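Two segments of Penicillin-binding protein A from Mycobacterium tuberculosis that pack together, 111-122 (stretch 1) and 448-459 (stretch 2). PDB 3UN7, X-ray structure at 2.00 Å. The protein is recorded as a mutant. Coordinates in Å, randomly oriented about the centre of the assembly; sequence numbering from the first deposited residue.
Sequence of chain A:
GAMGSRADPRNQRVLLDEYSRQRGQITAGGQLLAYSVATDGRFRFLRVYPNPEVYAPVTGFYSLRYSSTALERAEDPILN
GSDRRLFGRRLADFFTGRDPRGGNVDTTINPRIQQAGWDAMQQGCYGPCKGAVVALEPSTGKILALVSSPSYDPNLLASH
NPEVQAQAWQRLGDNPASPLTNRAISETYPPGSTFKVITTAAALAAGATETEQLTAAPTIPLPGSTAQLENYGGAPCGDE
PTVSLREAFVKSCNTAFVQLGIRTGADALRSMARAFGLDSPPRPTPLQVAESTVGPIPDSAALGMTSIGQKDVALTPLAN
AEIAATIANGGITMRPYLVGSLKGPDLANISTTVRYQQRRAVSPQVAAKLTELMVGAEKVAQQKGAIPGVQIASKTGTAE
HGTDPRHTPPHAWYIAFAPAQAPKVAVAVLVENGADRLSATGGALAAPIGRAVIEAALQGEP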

# COMPACT_ATOMS: atom_id res chain seq x y z
N PRO A 111 -0.17 15.99 2.14
CA PRO A 111 1.21 16.17 2.55
C PRO A 111 1.45 15.82 4.02
O PRO A 111 2.47 15.22 4.34
N ARG A 112 0.51 16.19 4.90
CA ARG A 112 0.58 15.85 6.33
C ARG A 112 0.65 14.34 6.52
O ARG A 112 1.44 13.85 7.33
N ILE A 113 -0.15 13.61 5.76
CA ILE A 113 -0.17 12.16 5.89
C ILE A 113 1.11 11.54 5.30
O ILE A 113 1.76 10.74 5.95
N GLN A 114 1.47 11.95 4.09
CA GLN A 114 2.70 11.48 3.44
C GLN A 114 3.93 11.70 4.35
O GLN A 114 4.75 10.80 4.53
N GLN A 115 4.04 12.92 4.90
CA GLN A 115 5.14 13.30 5.78
C GLN A 115 5.16 12.46 7.05
O GLN A 115 6.22 12.00 7.46
N ALA A 116 3.99 12.22 7.65
CA ALA A 116 3.91 11.37 8.84
C ALA A 116 4.34 9.93 8.55
O ALA A 116 5.05 9.33 9.34
N GLY A 117 3.91 9.39 7.42
CA GLY A 117 4.30 8.02 7.05
C GLY A 117 5.80 7.95 6.85
O GLY A 117 6.47 7.06 7.40
N TRP A 118 6.33 8.88 6.06
CA TRP A 118 7.76 8.99 5.83
C TRP A 118 8.51 9.11 7.14
O TRP A 118 9.44 8.33 7.39
N ASP A 119 8.13 10.09 7.97
CA ASP A 119 8.85 10.33 9.23
C ASP A 119 8.82 9.07 10.09
O ASP A 119 9.84 8.68 10.67
N ALA A 120 7.65 8.45 10.20
CA ALA A 120 7.51 7.24 11.01
C ALA A 120 8.39 6.09 10.49
O ALA A 120 9.01 5.38 11.28
N MET A 121 8.46 5.94 9.17
CA MET A 121 9.32 4.93 8.56
C MET A 121 10.80 5.23 8.80
O MET A 121 11.61 4.32 8.99
N GLN A 122 11.17 6.52 8.81
CA GLN A 122 12.58 6.88 9.03
C GLN A 122 13.07 6.65 10.47
O GLN A 122 14.25 6.47 10.69
N PRO A 448 2.69 1.12 15.39
CA PRO A 448 2.67 2.57 15.69
C PRO A 448 2.92 3.46 14.46
O PRO A 448 2.52 4.62 14.47
N ILE A 449 3.58 2.92 13.44
CA ILE A 449 3.73 3.62 12.15
C ILE A 449 2.35 3.84 11.52
O ILE A 449 2.05 4.93 11.03
N GLY A 450 1.53 2.79 11.54
CA GLY A 450 0.15 2.87 11.05
C GLY A 450 -0.69 3.87 11.83
O GLY A 450 -1.41 4.66 11.24
N ARG A 451 -0.56 3.85 13.15
CA ARG A 451 -1.31 4.75 14.01
C ARG A 451 -0.89 6.20 13.85
O ARG A 451 -1.75 7.08 13.87
N ALA A 452 0.41 6.46 13.65
CA ALA A 452 0.88 7.85 13.38
C ALA A 452 0.29 8.37 12.07
O ALA A 452 0.03 9.57 11.92
N VAL A 453 0.11 7.46 11.11
CA VAL A 453 -0.43 7.82 9.80
C VAL A 453 -1.92 8.13 9.92
O VAL A 453 -2.40 9.14 9.38
N ILE A 454 -2.64 7.27 10.64
CA ILE A 454 -4.05 7.49 10.95
C ILE A 454 -4.26 8.80 11.72
O ILE A 454 -5.16 9.58 11.40
N GLU A 455 -3.42 9.04 12.73
CA GLU A 455 -3.51 10.26 13.53
C GLU A 455 -3.40 11.48 12.63
O GLU A 455 -4.20 12.41 12.74
N ALA A 456 -2.41 11.46 11.73
CA ALA A 456 -2.18 12.57 10.79
C ALA A 456 -3.39 12.78 9.89
O ALA A 456 -3.82 13.92 9.66
N ALA A 457 -3.96 11.68 9.40
CA ALA A 457 -5.17 11.71 8.57
C ALA A 457 -6.39 12.32 9.27
O ALA A 457 -7.19 12.99 8.63
N LEU A 458 -6.52 12.07 10.56
CA LEU A 458 -7.72 12.47 11.32
C LEU A 458 -7.60 13.81 12.04
O LEU A 458 -8.58 14.32 12.59
N GLN A 459 -6.41 14.39 12.04
CA GLN A 459 -6.19 15.67 12.72
C GLN A 459 -7.08 16.80 12.19
O GLN A 459 -6.98 17.21 11.02

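Two helices from distant parts of the chain lie nearly antiparallel, at 163°, with axes only 8.4 Å apart. Spacing that tight calls for small residues at the seam, and the sequence supplies them: Ala 116 meets Ala 456, Ala 120 meets Ala 452, and Gly 117 lies against Val 453. No hydrogen bond crosses between the stretches, so the contact rests on apolar fit.

Along stretch 1, Pro 111 stays out of reach. Arg 112 points its CA-to-CB bond toward the partner, and its long side chain (chi1 m, chi2 t) brings NH2 of Arg 112 within 4.1 Å of OE1 of Gln 459, proximity rather than a bond. The backbone O of Arg 112, 3.9 Å from Ala 456 CB, already accepts from Ala 116 N within the helix.

Ile 113 is the first large apolar residue to engage. Its CB leaves sideways, yet the m,t rotamer brings the end of the side chain nearer, covering three neighbours: Ile 113 CG2 sits 3.6 Å from Val 453 CG1, Ile 113 CD1 3.5 Å from Ala 457 CB, and Ile 113 CG1 4.5 Å from Ala 456 CB. The bulk of isoleucine is thus matched by two methyl groups and a valine branch.

Gln 114 points away and the end of Gln 115 leads away, so their amides can be polar without cost to the interface. Gln 114 is satisfied elsewhere in the structure, while Gln 115 NE2 donates to Asp 119 OD1 at 3.0 Å, one turn on along the same helix.

Ala 116 points in, and its CB meets Ala 456 CB at 3.6 Å, a methyl-to-methyl contact that suits the close backbones. Gly 117 then leaves its CA bare for Val 453, whose t rotamer sets Val 453 CG2 3.5 Å from Gly 117 CA. An ideal CB on Gly 117 would point sideways and lie 3.6 Å from Val 453 CG2; in its absence the valine methyl packs on the backbone itself.

The CA-to-CB bond of Trp 118 (chi1 t) points away, and Asp 119 is out of reach. Ala 120 points inward again, with its CB 3.8 Å from Ile 449 CG2 and 4.4 Å from Ala 452 CB. Met 121, all m, projects sideways and places its SD 4.0 Å from CD1 of Ile 449, itself m,t. Gln 122 makes no contact. Ala 116, Ala 120, Ala 452 and Ala 456 point toward the other helix, while Ile 113, Met 121, Ile 449 and Val 453 leave sideways and still make contact.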

# COMPACT_ATOMS: atom_id res chain seq x y z
CB PRO A 111 1.46 17.66 2.29
CG PRO A 111 0.58 17.95 1.14
CD PRO A 111 -0.69 17.22 1.51
CB ARG A 112 -0.63 16.39 7.09
CG ARG A 112 -0.77 17.90 7.04
CD ARG A 112 -1.90 18.39 7.93
NE ARG A 112 -1.40 18.86 9.23
CZ ARG A 112 -1.60 20.09 9.72
NH1 ARG A 112 -2.31 20.98 9.04
NH2 ARG A 112 -1.09 20.41 10.90
CB ILE A 113 -1.45 11.54 5.27
CG1 ILE A 113 -2.70 12.24 5.86
CG2 ILE A 113 -1.54 10.01 5.53
CD1 ILE A 113 -4.01 11.76 5.24
CB GLN A 114 2.90 12.20 2.11
CG GLN A 114 4.11 11.72 1.32
CD GLN A 114 3.78 10.58 0.38
OE1 GLN A 114 2.64 10.15 0.31
NE2 GLN A 114 4.78 10.09 -0.35
CB GLN A 115 5.12 14.80 6.11
CG GLN A 115 6.43 15.34 6.74
CD GLN A 115 7.59 15.33 5.76
OE1 GLN A 115 7.46 15.83 4.65
NE2 GLN A 115 8.73 14.74 6.16
CB ALA A 116 2.51 11.39 9.44
CB TRP A 118 8.11 10.20 4.94
CG TRP A 118 9.60 10.40 4.81
CD1 TRP A 118 10.37 11.34 5.44
CD2 TRP A 118 10.51 9.62 4.01
NE1 TRP A 118 11.69 11.19 5.07
CE2 TRP A 118 11.80 10.15 4.19
CE3 TRP A 118 10.35 8.52 3.16
CZ2 TRP A 118 12.93 9.63 3.55
CZ3 TRP A 118 11.48 8.00 2.52
CH2 TRP A 118 12.74 8.55 2.72
CB ASP A 119 8.25 11.49 10.02
CG ASP A 119 8.51 12.85 9.39
OD1 ASP A 119 9.37 12.95 8.48
OD2 ASP A 119 7.84 13.83 9.81
CB ALA A 120 6.06 6.80 11.10
CB MET A 121 9.04 4.82 7.05
CG MET A 121 7.74 4.08 6.70
SD MET A 121 7.72 2.34 7.21
CE MET A 121 8.72 1.62 5.92
CB GLN A 122 12.84 8.33 8.59
CG GLN A 122 12.55 8.56 7.10
CD GLN A 122 12.99 7.38 6.26
OE1 GLN A 122 14.18 7.07 6.20
NE2 GLN A 122 12.04 6.68 5.65
CB PRO A 448 3.79 2.74 16.71
CG PRO A 448 4.65 1.54 16.57
CD PRO A 448 3.81 0.42 16.05
CB ILE A 449 4.66 2.85 11.18
CG1 ILE A 449 6.08 2.80 11.75
CG2 ILE A 449 4.66 3.50 9.78
CD1 ILE A 449 7.04 1.81 11.09
CB ARG A 451 -1.26 4.31 15.48
CG ARG A 451 -1.85 2.92 15.70
CD ARG A 451 -2.06 2.61 17.17
NE ARG A 451 -2.48 1.23 17.29
CZ ARG A 451 -1.67 0.23 17.66
NH1 ARG A 451 -0.41 0.49 18.00
NH2 ARG A 451 -2.14 -1.01 17.71
CB ALA A 452 2.40 7.90 13.31
CB VAL A 453 -0.14 6.72 8.75
CG1 VAL A 453 -0.87 7.00 7.47
CG2 VAL A 453 1.35 6.65 8.47
CB ILE A 454 -4.66 6.29 11.72
CG1 ILE A 454 -4.69 5.07 10.81
CG2 ILE A 454 -6.06 6.64 12.24
CD1 ILE A 454 -4.91 3.71 11.52
CB GLU A 455 -2.44 10.29 14.62
CG GLU A 455 -2.54 11.49 15.58
CD GLU A 455 -1.69 11.31 16.83
OE1 GLU A 455 -1.29 10.15 17.13
OE2 GLU A 455 -1.43 12.33 17.52
CB ALA A 456 -0.94 12.31 9.96
CB ALA A 457 -5.50 10.30 8.06
CB LEU A 458 -8.12 11.37 12.30
CG LEU A 458 -8.46 10.01 11.68
CD1 LEU A 458 -8.88 9.00 12.74
CD2 LEU A 458 -9.54 10.15 10.60
CB GLN A 459 -4.72 16.08 12.60
CG GLN A 459 -3.84 15.48 13.67
CD GLN A 459 -2.58 16.29 13.89
OE1 GLN A 459 -2.16 17.07 13.01
NE2 GLN A 459 -1.96 16.11 15.06